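Local coordinates for protein proteasome accessory factor B/C (PafBC) (Paenarthrobacter aurescens, PDB 6SJ9) that probably regulates transcription in the bacterial DNA damage response, joining winged helix-turn-helix DNA-binding regions to paired WYL and WCX domains, at residues D284-A289 against V312-A317; F631-G636 against R652-A657. All coordinates share one frame; numbering follows the deposited sequence.

Interaction 1. Residues D284-A289 against V312-A317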
loop_
_atom_site.group_PDB
_atom_site.type_symbol
_atom_site.label_atom_id
_atom_site.label_comp_id
_atom_site.label_asym_id
_atom_site.label_seq_id
_atom_site.Cartn_x
_atom_site.Cartn_y
_atom_site.Cartn_z
ATOM N N ASP A 284 -9.697 18.525 0.774
ATOM C CA ASP A 284 -8.513 19.207 1.297
ATOM C C ASP A 284 -7.597 19.610 0.155
ATOM O O ASP A 284 -7.071 18.733 -0.544
ATOM C CB ASP A 284 -7.766 18.296 2.279
ATOM C CG ASP A 284 -6.512 18.972 2.918
ATOM O OD1 ASP A 284 -6.188 20.150 2.625
ATOM O OD2 ASP A 284 -5.882 18.329 3.780
ATOM N N PRO A 285 -7.335 20.903 -0.032
ATOM C CA PRO A 285 -6.469 21.325 -1.141
ATOM C C PRO A 285 -5.015 20.936 -0.979
ATOM O O PRO A 285 -4.324 20.823 -1.996
ATOM C CB PRO A 285 -6.636 22.853 -1.178
ATOM C CG PRO A 285 -7.206 23.210 0.129
ATOM C CD PRO A 285 -7.957 22.037 0.657
ATOM N N GLU A 286 -4.521 20.726 0.247
ATOM C CA GLU A 286 -3.148 20.261 0.373
ATOM C C GLU A 286 -3.035 18.841 -0.131
ATOM O O GLU A 286 -2.026 18.471 -0.734
ATOM C CB GLU A 286 -2.640 20.357 1.813
ATOM C CG GLU A 286 -2.428 21.783 2.200
ATOM C CD GLU A 286 -1.416 22.433 1.285
ATOM O OE1 GLU A 286 -0.440 21.743 0.885
ATOM O OE2 GLU A 286 -1.604 23.629 0.953
ATOM N N GLN A 287 -4.074 18.045 0.076
ATOM C CA GLN A 287 -4.035 16.670 -0.389
ATOM C C GLN A 287 -4.034 16.607 -1.911
ATOM O O GLN A 287 -3.208 15.893 -2.499
ATOM C CB GLN A 287 -5.210 15.889 0.174
ATOM C CG GLN A 287 -4.964 14.426 0.041
ATOM C CD GLN A 287 -6.139 13.616 0.431
ATOM O OE1 GLN A 287 -7.049 14.122 1.098
ATOM N NE2 GLN A 287 -6.118 12.319 0.077
ATOM N N LEU A 288 -4.942 17.365 -2.568
ATOM C CA LEU A 288 -4.967 17.386 -4.031
ATOM C C LEU A 288 -3.683 17.972 -4.605
ATOM O O LEU A 288 -3.183 17.488 -5.617
ATOM C CB LEU A 288 -6.169 18.181 -4.546
ATOM C CG LEU A 288 -6.357 18.132 -6.054
ATOM C CD1 LEU A 288 -6.377 16.667 -6.490
ATOM C CD2 LEU A 288 -7.655 18.816 -6.494
ATOM N N ALA A 289 -3.127 19.004 -3.965
ATOM C CA ALA A 289 -1.937 19.647 -4.525
ATOM C C ALA A 289 -0.737 18.711 -4.513
ATOM O O ALA A 289 0.067 18.709 -5.459
ATOM C CB ALA A 289 -1.592 20.933 -3.765
ATOM N N VAL A 312 2.050 25.250 -7.104
ATOM C CA VAL A 312 3.222 26.071 -7.402
ATOM C C VAL A 312 4.194 26.085 -6.230
ATOM O O VAL A 312 5.404 25.918 -6.412
ATOM C CB VAL A 312 2.770 27.504 -7.761
ATOM C CG1 VAL A 312 3.976 28.483 -7.786
ATOM C CG2 VAL A 312 2.036 27.487 -9.110
ATOM N N ARG A 313 3.679 26.209 -5.002
ATOM C CA ARG A 313 4.556 26.241 -3.843
ATOM C C ARG A 313 5.407 24.977 -3.761
ATOM O O ARG A 313 6.612 25.047 -3.492
ATOM C CB ARG A 313 3.736 26.438 -2.569
ATOM C CG ARG A 313 4.594 26.577 -1.319
ATOM C CD ARG A 313 4.019 25.776 -0.172
ATOM N NE ARG A 313 2.584 26.022 -0.057
ATOM C CZ ARG A 313 1.703 25.124 0.381
ATOM N NH1 ARG A 313 2.124 23.913 0.734
ATOM N NH2 ARG A 313 0.403 25.431 0.448
ATOM N N ARG A 314 4.805 23.811 -4.018
ATOM C CA ARG A 314 5.568 22.564 -3.923
ATOM C C ARG A 314 6.576 22.466 -5.046
ATOM O O ARG A 314 7.743 22.145 -4.814
ATOM C CB ARG A 314 4.628 21.362 -3.976
ATOM C CG ARG A 314 3.492 21.493 -3.025
ATOM C CD ARG A 314 2.595 20.318 -3.147
ATOM N NE ARG A 314 3.258 19.281 -2.447
ATOM C CZ ARG A 314 2.971 19.000 -1.197
ATOM N NH1 ARG A 314 3.671 18.048 -0.567
ATOM N NH2 ARG A 314 1.949 19.655 -0.629
ATOM N N LEU A 315 6.151 22.796 -6.267
ATOM C CA LEU A 315 7.067 22.781 -7.395
ATOM C C LEU A 315 8.205 23.764 -7.162
ATOM O O LEU A 315 9.373 23.472 -7.467
ATOM C CB LEU A 315 6.313 23.128 -8.687
ATOM C CG LEU A 315 5.165 22.205 -9.091
ATOM C CD1 LEU A 315 4.369 22.743 -10.283
ATOM C CD2 LEU A 315 5.703 20.835 -9.413
ATOM N N GLN A 316 7.872 24.945 -6.631
ATOM C CA GLN A 316 8.884 25.975 -6.412
ATOM C C GLN A 316 9.805 25.599 -5.275
ATOM O O GLN A 316 11.025 25.781 -5.368
ATOM C CB GLN A 316 8.233 27.328 -6.148
ATOM C CG GLN A 316 9.253 28.445 -6.117
ATOM C CD GLN A 316 9.992 28.572 -7.429
ATOM O OE1 GLN A 316 9.399 28.842 -8.470
ATOM N NE2 GLN A 316 11.306 28.366 -7.381
ATOM N N ALA A 317 9.252 25.040 -4.213
ATOM C CA ALA A 317 10.124 24.627 -3.134
ATOM C C ALA A 317 11.062 23.515 -3.606
ATOM O O ALA A 317 12.223 23.460 -3.184
ATOM C CB ALA A 317 9.276 24.259 -1.917
#

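Interaction 2. Residues F631-G636 against R652-A657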
loop_
_atom_site.group_PDB
_atom_site.type_symbol
_atom_site.label_atom_id
_atom_site.label_comp_id
_atom_site.label_asym_id
_atom_site.label_seq_id
_atom_site.Cartn_x
_atom_site.Cartn_y
_atom_site.Cartn_z
ATOM N N PHE A 631 8.339 11.486 -7.882
ATOM C CA PHE A 631 8.706 11.448 -6.468
ATOM C C PHE A 631 9.202 12.813 -5.983
ATOM O O PHE A 631 8.670 13.372 -5.014
ATOM C CB PHE A 631 9.774 10.374 -6.273
ATOM C CG PHE A 631 10.287 10.247 -4.852
ATOM C CD1 PHE A 631 9.510 9.651 -3.869
ATOM C CD2 PHE A 631 11.551 10.726 -4.500
ATOM C CE1 PHE A 631 9.979 9.525 -2.564
ATOM C CE2 PHE A 631 12.010 10.616 -3.198
ATOM C CZ PHE A 631 11.223 10.005 -2.230
ATOM N N VAL A 632 10.153 13.431 -6.716
ATOM C CA VAL A 632 10.749 14.669 -6.213
ATOM C C VAL A 632 9.731 15.807 -6.275
ATOM O O VAL A 632 9.643 16.643 -5.359
ATOM C CB VAL A 632 12.037 15.030 -6.991
ATOM C CG1 VAL A 632 12.555 16.397 -6.574
ATOM C CG2 VAL A 632 13.122 13.966 -6.837
ATOM N N SER A 633 8.980 15.905 -7.375
ATOM C CA SER A 633 8.033 17.014 -7.437
ATOM C C SER A 633 6.877 16.789 -6.474
ATOM O O SER A 633 6.421 17.733 -5.831
ATOM C CB SER A 633 7.517 17.236 -8.870
ATOM O OG SER A 633 6.726 16.152 -9.346
ATOM N N GLN A 634 6.443 15.538 -6.288
ATOM C CA GLN A 634 5.390 15.282 -5.307
ATOM C C GLN A 634 5.745 15.884 -3.961
ATOM O O GLN A 634 4.963 16.634 -3.367
ATOM C CB GLN A 634 5.157 13.778 -5.134
ATOM C CG GLN A 634 4.184 13.535 -4.026
ATOM C CD GLN A 634 3.836 12.088 -3.848
ATOM O OE1 GLN A 634 4.045 11.276 -4.734
ATOM N NE2 GLN A 634 3.314 11.756 -2.676
ATOM N N HIS A 635 6.954 15.639 -3.504
ATOM C CA HIS A 635 7.309 15.996 -2.139
ATOM C C HIS A 635 7.793 17.431 -1.992
ATOM O O HIS A 635 8.176 17.828 -0.889
ATOM C CB HIS A 635 8.333 14.988 -1.624
ATOM C CG HIS A 635 7.700 13.672 -1.359
ATOM N ND1 HIS A 635 7.871 12.586 -2.188
ATOM C CD2 HIS A 635 6.789 13.303 -0.427
ATOM C CE1 HIS A 635 7.128 11.583 -1.746
ATOM N NE2 HIS A 635 6.462 11.991 -0.678
ATOM N N GLY A 636 7.776 18.207 -3.067
ATOM C CA GLY A 636 7.727 19.661 -2.967
ATOM C C GLY A 636 8.740 20.326 -2.054
ATOM O O GLY A 636 8.366 21.165 -1.235
ATOM N N ARG A 652 15.178 18.060 -12.549
ATOM C CA ARG A 652 15.024 19.512 -12.582
ATOM C C ARG A 652 14.269 19.973 -13.823
ATOM O O ARG A 652 13.532 20.967 -13.770
ATOM C CB ARG A 652 16.399 20.209 -12.499
ATOM C CG ARG A 652 16.336 21.766 -12.546
ATOM C CD ARG A 652 15.374 22.284 -11.479
ATOM N NE ARG A 652 15.314 23.734 -11.364
ATOM C CZ ARG A 652 16.182 24.468 -10.671
ATOM N NH1 ARG A 652 17.176 23.863 -10.026
ATOM N NH2 ARG A 652 16.057 25.797 -10.620
ATOM N N ALA A 653 14.440 19.283 -14.949
ATOM C CA ALA A 653 13.709 19.664 -16.156
ATOM C C ALA A 653 12.209 19.368 -16.019
ATOM O O ALA A 653 11.358 20.168 -16.459
ATOM C CB ALA A 653 14.320 18.954 -17.367
ATOM N N TRP A 654 11.869 18.230 -15.388
ATOM C CA TRP A 654 10.471 17.922 -15.088
ATOM C C TRP A 654 9.853 19.032 -14.249
ATOM O O TRP A 654 8.819 19.607 -14.626
ATOM C CB TRP A 654 10.423 16.566 -14.387
ATOM C CG TRP A 654 9.151 16.129 -13.730
ATOM C CD1 TRP A 654 8.813 16.283 -12.424
ATOM C CD2 TRP A 654 8.106 15.358 -14.329
ATOM N NE1 TRP A 654 7.593 15.691 -12.175
ATOM C CE2 TRP A 654 7.142 15.114 -13.331
ATOM C CE3 TRP A 654 7.870 14.888 -15.625
ATOM C CZ2 TRP A 654 5.967 14.417 -13.583
ATOM C CZ3 TRP A 654 6.714 14.197 -15.874
ATOM C CH2 TRP A 654 5.770 13.958 -14.850
ATOM N N ILE A 655 10.537 19.420 -13.162
ATOM C CA ILE A 655 10.045 20.499 -12.297
ATOM C C ILE A 655 9.960 21.813 -13.076
ATOM O O ILE A 655 8.960 22.543 -12.998
ATOM C CB ILE A 655 10.948 20.653 -11.056
ATOM C CG1 ILE A 655 10.895 19.403 -10.166
ATOM C CG2 ILE A 655 10.552 21.893 -10.266
ATOM C CD1 ILE A 655 12.011 19.313 -9.143
ATOM N N ASP A 656 11.023 22.157 -13.817
ATOM C CA ASP A 656 11.000 23.413 -14.567
ATOM C C ASP A 656 9.881 23.412 -15.591
ATOM O O ASP A 656 9.130 24.387 -15.702
ATOM C CB ASP A 656 12.347 23.690 -15.242
ATOM C CG ASP A 656 13.424 24.094 -14.251
ATOM O OD1 ASP A 656 13.068 24.316 -13.068
ATOM O OD2 ASP A 656 14.611 24.186 -14.658
ATOM N N ALA A 657 9.735 22.314 -16.334
ATOM C CA ALA A 657 8.630 22.236 -17.285
ATOM C C ALA A 657 7.278 22.409 -16.572
ATOM O O ALA A 657 6.383 23.101 -17.070
ATOM C CB ALA A 657 8.706 20.899 -18.032
#

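Interaction 1. Residues D284-A289 against V312-A317
Glu286 OE2 takes the shortest polar bond between residues 284-289 and 312-317, from Arg313 NH2 at 2.7 Å, and that bond is nearly straight, with an N-H...O angle of 165°. The donor comes to the syn side of OE2, though tilted out of the carboxylate plane, while the oxygen sits in the plane of the guanidinium at its edge. The other carboxylate oxygen, OE1, is shared: Arg313 NH1 gives it a weak bond at 3.4 Å, and Arg314 NH2 closes a looser salt bridge to Glu286 OE1 at 3.5 Å. The result is a small salt-bridge network in which one carboxylate faces two guanidinium groups, its plane turned 25° from that of Arg313. Glu286 bends to reach them, CG lying anti to its own carbonyl carbon (chi1 -71°) and the chain folding again at chi2. The two helices, 285-294 and 305-323, belong to the first WCX domain, whose ferredoxin-like fold sets them beside a four-stranded antiparallel sheet; the axes of their short segments 285-289 and 312-317 come no closer than 11.2 Å. That wide spacing is bridged by long side chains, and the aliphatic part of Arg314 passes alongside Ala289, CD lying 4.3 Å from Ala289 CB. With an alanine here in place of Glu286 the carboxylate is gone, and Arg313 would probably be left without its close partner and free to turn. Behind the glutamate, Asp284 caps the start of its helix: Asp284 OD1 accepts from Glu286 N at 3.0 Å, the N-H arriving from above the carboxylate plane, and OD2 of the same aspartate pairs with Arg208. Arg314 also hydrogen-bonds through NE to the backbone oxygen of Gln634, in the second WCX domain.

Interaction 2. Residues F631-G636 against R652-A657
The indole of Trp654 meets Ser633 at its edge, with Ser633 OG and CB both close to the ring plane, while His298 packs against the tryptophan in an edge-to-face pairing. NE1 of Trp654 donates to Ser633 OG at 3.0 Å, the oxygen only 3° out of the indole plane. This joins helix 627-634, which leads into the last strand of the ferredoxin-like second WCX domain, to helix 645-659, which follows that strand. A chi1 of 66°, with OG between the backbone N and the carbonyl carbon, turns the buried hydroxyl toward the carbonyl oxygens of Ala293, its strongest partner, and Pro629, which must compete for or share its one proton, while Trp654 supplies the N-H. Next to this contact, His635 ND1 donates to Phe631 O at 3.0 Å, and His635 N reaches the same oxygen from the opposite face of its carbonyl plane. ND1 also lies over the rim of one face of the Phe631 ring, whose other aromatic neighbours, Tyr603 and Phe622, pack edge-to-face. Beside the polar pair, the contact turns apolar: Val632 and Ile655 cross at about a right angle, Val632 CG1 touching Ile655 CD1 at 3.9 Å.

In the fold
Each interaction joins the helix before the last strand of a WCX domain to the helix after it, in the first domain for interaction 1 and the second for interaction 2, so the pair offers a comparison of the same architectural joint in two settings. Interaction 1 is partly buried and relies on charge, with long side chains spanning widely spaced helices. Interaction 2 is buried, its segments approach more closely, and short or flat side chains suffice: one neutral hydrogen bond and aliphatic packing. The two contacts, their centres about 12 Å apart, also meet directly across the domain boundary, where Ala317 CB packs on Gly636 O and Leu315 O on Ile655 CG2.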